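Protein Pcdhgb2 (Mus musculus, PDB 5SZR) probably mediates calcium-dependent cell adhesion, and may help establish and maintain specific neuronal connections in the brain. Local coordinates at residues A[260-272]-A[279-293]. Sequence-based numbering, arbitrary orientation.
Sequences EPRALSSFVSVNQ and AQRAFDHEQLRSFQL. With CA (calcium ion), chain P; CA (calcium ion), chain Q.
Arg281 lays its guanidinium flat over one face of the Phe267 ring, centres 4.0 Å apart and planes at 28°, beside edge strand 268-270 of a cadherin-domain beta sandwich. Arg281 CD stands almost straight above the ring centre as a CH-pi contact, while Arg281 CZ sits off-centre in a cation-pi contact. The bend of Arg281 at chi3 (59°) carries the guanidinium from above the ring centre out over the CE2 and CZ rim and brings NH1 to Ser266 OG at 2.8 Å; a weaker bond runs from NE to Ser266 O. With an alanine here, this face of Phe267 would probably lose its guanidinium cover and Ser266 OG its NH1 donor. The Phe267 ring points an edge at the face of Phe291, centroids 6.0 Å apart, and its CD1 meets Phe283 CE2 obliquely. Next along, Val268 drives CG1 against the Phe291 rim, 3.7 Å from CZ, while CG2 slides past Leu293, joining the sheet of strand 268-270 to that of strand 290-299. Beyond Phe283 lie two interdomain calcium ions: Glu286 OE1 bridges both, Glu226 and Asp320 are further ligands, and Asp284 OD1 binds one at 2.4 Å while accepting Glu286 N in an Asx turn, from above its carboxylate plane.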
# COMPACT_ATOMS: atom_id res chain seq x y z
N GLU A 260 5.29 37.19 7.21
CA GLU A 260 5.31 37.45 8.64
C GLU A 260 4.53 36.35 9.36
O GLU A 260 3.40 36.05 8.96
CB GLU A 260 4.69 38.82 8.95
CG GLU A 260 5.26 39.97 8.13
CD GLU A 260 6.64 40.39 8.58
OE1 GLU A 260 7.09 39.93 9.66
OE2 GLU A 260 7.29 41.18 7.86
N PRO A 261 5.10 35.73 10.39
CA PRO A 261 4.40 34.61 11.05
C PRO A 261 3.06 35.00 11.64
O PRO A 261 2.14 34.17 11.68
CB PRO A 261 5.39 34.16 12.13
CG PRO A 261 6.72 34.68 11.68
CD PRO A 261 6.43 35.97 10.98
N ARG A 262 2.91 36.25 12.09
CA ARG A 262 1.65 36.69 12.66
C ARG A 262 0.59 36.96 11.60
O ARG A 262 -0.59 37.08 11.93
CB ARG A 262 1.86 37.95 13.51
N ALA A 263 0.99 37.06 10.33
CA ALA A 263 0.07 37.32 9.24
C ALA A 263 -0.10 36.12 8.31
O ALA A 263 -0.81 36.24 7.30
CB ALA A 263 0.52 38.54 8.44
N LEU A 264 0.53 34.99 8.61
CA LEU A 264 0.43 33.82 7.73
C LEU A 264 -1.02 33.36 7.59
O LEU A 264 -1.50 33.10 6.48
CB LEU A 264 1.32 32.69 8.26
CG LEU A 264 1.47 31.39 7.46
CD1 LEU A 264 0.43 30.35 7.87
CD2 LEU A 264 1.41 31.65 5.96
N SER A 265 -1.73 33.25 8.72
CA SER A 265 -3.13 32.83 8.67
C SER A 265 -3.97 33.79 7.85
O SER A 265 -5.00 33.38 7.28
CB SER A 265 -3.68 32.72 10.10
OG SER A 265 -5.04 32.32 10.09
N SER A 266 -3.56 35.05 7.75
CA SER A 266 -4.31 36.03 6.98
C SER A 266 -4.14 35.86 5.47
O SER A 266 -4.86 36.51 4.71
CB SER A 266 -3.88 37.44 7.39
OG SER A 266 -4.59 38.42 6.65
N PHE A 267 -3.21 35.02 5.03
CA PHE A 267 -2.97 34.80 3.60
C PHE A 267 -3.53 33.47 3.12
O PHE A 267 -4.35 33.43 2.19
CB PHE A 267 -1.47 34.89 3.29
CG PHE A 267 -0.96 36.29 3.14
CD1 PHE A 267 -0.61 36.78 1.90
CD2 PHE A 267 -0.85 37.12 4.24
CE1 PHE A 267 -0.14 38.07 1.76
CE2 PHE A 267 -0.38 38.41 4.11
CZ PHE A 267 -0.03 38.89 2.86
N VAL A 268 -3.08 32.36 3.71
CA VAL A 268 -3.43 31.03 3.24
C VAL A 268 -3.66 30.11 4.42
O VAL A 268 -3.12 30.30 5.51
CB VAL A 268 -2.33 30.45 2.32
CG1 VAL A 268 -2.29 31.21 0.99
CG2 VAL A 268 -0.99 30.49 3.01
N SER A 269 -4.49 29.09 4.19
CA SER A 269 -4.70 28.00 5.12
C SER A 269 -4.87 26.73 4.32
O SER A 269 -5.05 26.76 3.09
CB SER A 269 -5.92 28.24 6.02
OG SER A 269 -7.11 28.17 5.25
N VAL A 270 -4.83 25.59 5.00
CA VAL A 270 -5.09 24.30 4.37
C VAL A 270 -6.09 23.54 5.22
O VAL A 270 -6.03 23.58 6.46
CB VAL A 270 -3.79 23.49 4.17
CG1 VAL A 270 -3.22 22.99 5.49
CG2 VAL A 270 -4.02 22.35 3.20
N ASN A 271 -7.04 22.89 4.56
CA ASN A 271 -7.98 22.03 5.27
C ASN A 271 -7.26 20.75 5.69
O ASN A 271 -6.63 20.08 4.87
CB ASN A 271 -9.18 21.71 4.38
CG ASN A 271 -10.21 20.85 5.08
OD1 ASN A 271 -10.04 19.64 5.23
ND2 ASN A 271 -11.29 21.48 5.53
N GLN A 272 -7.34 20.42 6.98
CA GLN A 272 -6.49 19.36 7.53
C GLN A 272 -6.84 17.97 7.00
O GLN A 272 -6.00 17.07 7.07
CB GLN A 272 -6.58 19.37 9.06
CG GLN A 272 -7.90 18.84 9.60
CD GLN A 272 -7.85 18.54 11.08
OE1 GLN A 272 -6.81 18.68 11.73
NE2 GLN A 272 -8.98 18.12 11.64
N ALA A 279 -6.94 30.63 -0.27
CA ALA A 279 -6.47 32.00 -0.11
C ALA A 279 -7.39 32.71 0.87
O ALA A 279 -8.60 32.78 0.64
CB ALA A 279 -6.44 32.72 -1.45
N GLN A 280 -6.83 33.21 1.97
CA GLN A 280 -7.62 33.83 3.02
C GLN A 280 -7.89 35.31 2.79
O GLN A 280 -8.63 35.92 3.57
CB GLN A 280 -6.91 33.65 4.37
CG GLN A 280 -6.52 32.21 4.69
CD GLN A 280 -7.65 31.42 5.32
OE1 GLN A 280 -7.62 31.13 6.52
NE2 GLN A 280 -8.65 31.06 4.52
N ARG A 281 -7.32 35.90 1.74
CA ARG A 281 -7.52 37.31 1.45
C ARG A 281 -7.42 37.53 -0.05
O ARG A 281 -6.92 36.68 -0.79
CB ARG A 281 -6.49 38.18 2.17
CG ARG A 281 -5.06 37.97 1.68
CD ARG A 281 -4.17 39.16 1.98
NE ARG A 281 -4.10 39.45 3.41
CZ ARG A 281 -3.25 40.31 3.96
NH1 ARG A 281 -3.25 40.51 5.27
NH2 ARG A 281 -2.40 40.97 3.19
N ALA A 282 -7.89 38.69 -0.49
CA ALA A 282 -7.72 39.10 -1.88
C ALA A 282 -6.27 39.51 -2.10
O ALA A 282 -5.78 40.46 -1.49
CB ALA A 282 -8.66 40.25 -2.21
N PHE A 283 -5.58 38.79 -2.98
CA PHE A 283 -4.19 39.12 -3.27
C PHE A 283 -4.12 40.35 -4.18
O PHE A 283 -5.00 40.59 -5.01
CB PHE A 283 -3.48 37.94 -3.93
CG PHE A 283 -3.39 36.72 -3.05
CD1 PHE A 283 -3.44 35.45 -3.60
CD2 PHE A 283 -3.24 36.84 -1.68
CE1 PHE A 283 -3.35 34.32 -2.80
CE2 PHE A 283 -3.14 35.71 -0.87
CZ PHE A 283 -3.20 34.45 -1.43
N ASP A 284 -3.06 41.14 -4.00
CA ASP A 284 -2.82 42.36 -4.77
C ASP A 284 -1.43 42.24 -5.38
O ASP A 284 -0.42 42.37 -4.67
CB ASP A 284 -2.95 43.60 -3.89
CG ASP A 284 -2.64 44.90 -4.62
OD1 ASP A 284 -2.61 44.91 -5.87
OD2 ASP A 284 -2.45 45.92 -3.94
N HIS A 285 -1.38 41.98 -6.69
CA HIS A 285 -0.10 41.77 -7.37
C HIS A 285 0.84 42.95 -7.21
O HIS A 285 2.06 42.79 -7.21
CB HIS A 285 -0.35 41.48 -8.86
CG HIS A 285 0.90 41.44 -9.69
ND1 HIS A 285 1.64 40.29 -9.87
CD2 HIS A 285 1.54 42.41 -10.39
CE1 HIS A 285 2.67 40.56 -10.65
NE2 HIS A 285 2.64 41.83 -10.97
N GLU A 286 0.29 44.16 -7.05
CA GLU A 286 1.12 45.34 -6.91
C GLU A 286 1.81 45.42 -5.55
O GLU A 286 2.84 46.10 -5.44
CB GLU A 286 0.29 46.59 -7.18
CG GLU A 286 0.06 46.89 -8.67
CD GLU A 286 -0.82 45.87 -9.38
OE1 GLU A 286 -1.91 45.56 -8.86
OE2 GLU A 286 -0.43 45.38 -10.46
N GLN A 287 1.28 44.75 -4.53
CA GLN A 287 1.94 44.70 -3.23
C GLN A 287 2.89 43.51 -3.12
O GLN A 287 4.02 43.67 -2.64
CB GLN A 287 0.90 44.66 -2.10
CG GLN A 287 0.19 45.99 -1.88
CD GLN A 287 1.14 47.12 -1.54
OE1 GLN A 287 2.04 46.97 -0.71
NE2 GLN A 287 0.96 48.27 -2.20
N LEU A 288 2.46 42.33 -3.55
CA LEU A 288 3.28 41.13 -3.42
C LEU A 288 3.06 40.23 -4.63
O LEU A 288 1.93 39.85 -4.93
CB LEU A 288 2.94 40.37 -2.13
CG LEU A 288 3.77 39.13 -1.80
CD1 LEU A 288 5.25 39.47 -1.67
CD2 LEU A 288 3.25 38.51 -0.52
N ARG A 289 4.15 39.88 -5.30
CA ARG A 289 4.08 39.06 -6.50
C ARG A 289 4.15 37.57 -6.20
O ARG A 289 3.65 36.77 -7.01
CB ARG A 289 5.21 39.44 -7.46
CG ARG A 289 5.08 40.85 -8.03
CD ARG A 289 6.44 41.49 -8.27
NE ARG A 289 7.01 41.15 -9.57
CZ ARG A 289 7.18 42.03 -10.56
NH1 ARG A 289 6.84 43.30 -10.39
NH2 ARG A 289 7.71 41.64 -11.71
N SER A 290 4.72 37.17 -5.07
CA SER A 290 4.98 35.76 -4.80
C SER A 290 5.27 35.57 -3.32
O SER A 290 5.80 36.46 -2.66
CB SER A 290 6.15 35.26 -5.65
OG SER A 290 6.37 33.88 -5.45
N PHE A 291 4.93 34.38 -2.81
CA PHE A 291 5.32 34.00 -1.46
C PHE A 291 5.51 32.49 -1.39
O PHE A 291 4.97 31.74 -2.20
CB PHE A 291 4.31 34.48 -0.40
CG PHE A 291 2.92 33.97 -0.60
CD1 PHE A 291 2.48 32.83 0.05
CD2 PHE A 291 2.03 34.65 -1.42
CE1 PHE A 291 1.19 32.36 -0.13
CE2 PHE A 291 0.74 34.19 -1.60
CZ PHE A 291 0.31 33.05 -0.95
N GLN A 292 6.30 32.07 -0.41
CA GLN A 292 6.67 30.67 -0.25
C GLN A 292 6.01 30.08 0.99
O GLN A 292 5.73 30.77 1.97
CB GLN A 292 8.19 30.51 -0.16
CG GLN A 292 8.80 29.90 -1.41
CD GLN A 292 10.30 30.06 -1.47
OE1 GLN A 292 10.86 31.03 -0.95
NE2 GLN A 292 10.97 29.10 -2.11
N LEU A 293 5.80 28.77 0.94
CA LEU A 293 4.97 28.07 1.90
C LEU A 293 5.50 26.65 2.07
O LEU A 293 5.87 26.01 1.08
CB LEU A 293 3.51 28.04 1.42
CG LEU A 293 2.38 27.83 2.41
CD1 LEU A 293 2.31 29.01 3.37
CD2 LEU A 293 1.07 27.66 1.65
CA CA P . -3.94 45.24 -7.80
CA CA Q . -2.48 44.73 -11.43
O HOH W 1 -4.10 47.82 -7.57
O HOH W 2 -5.53 44.77 -6.07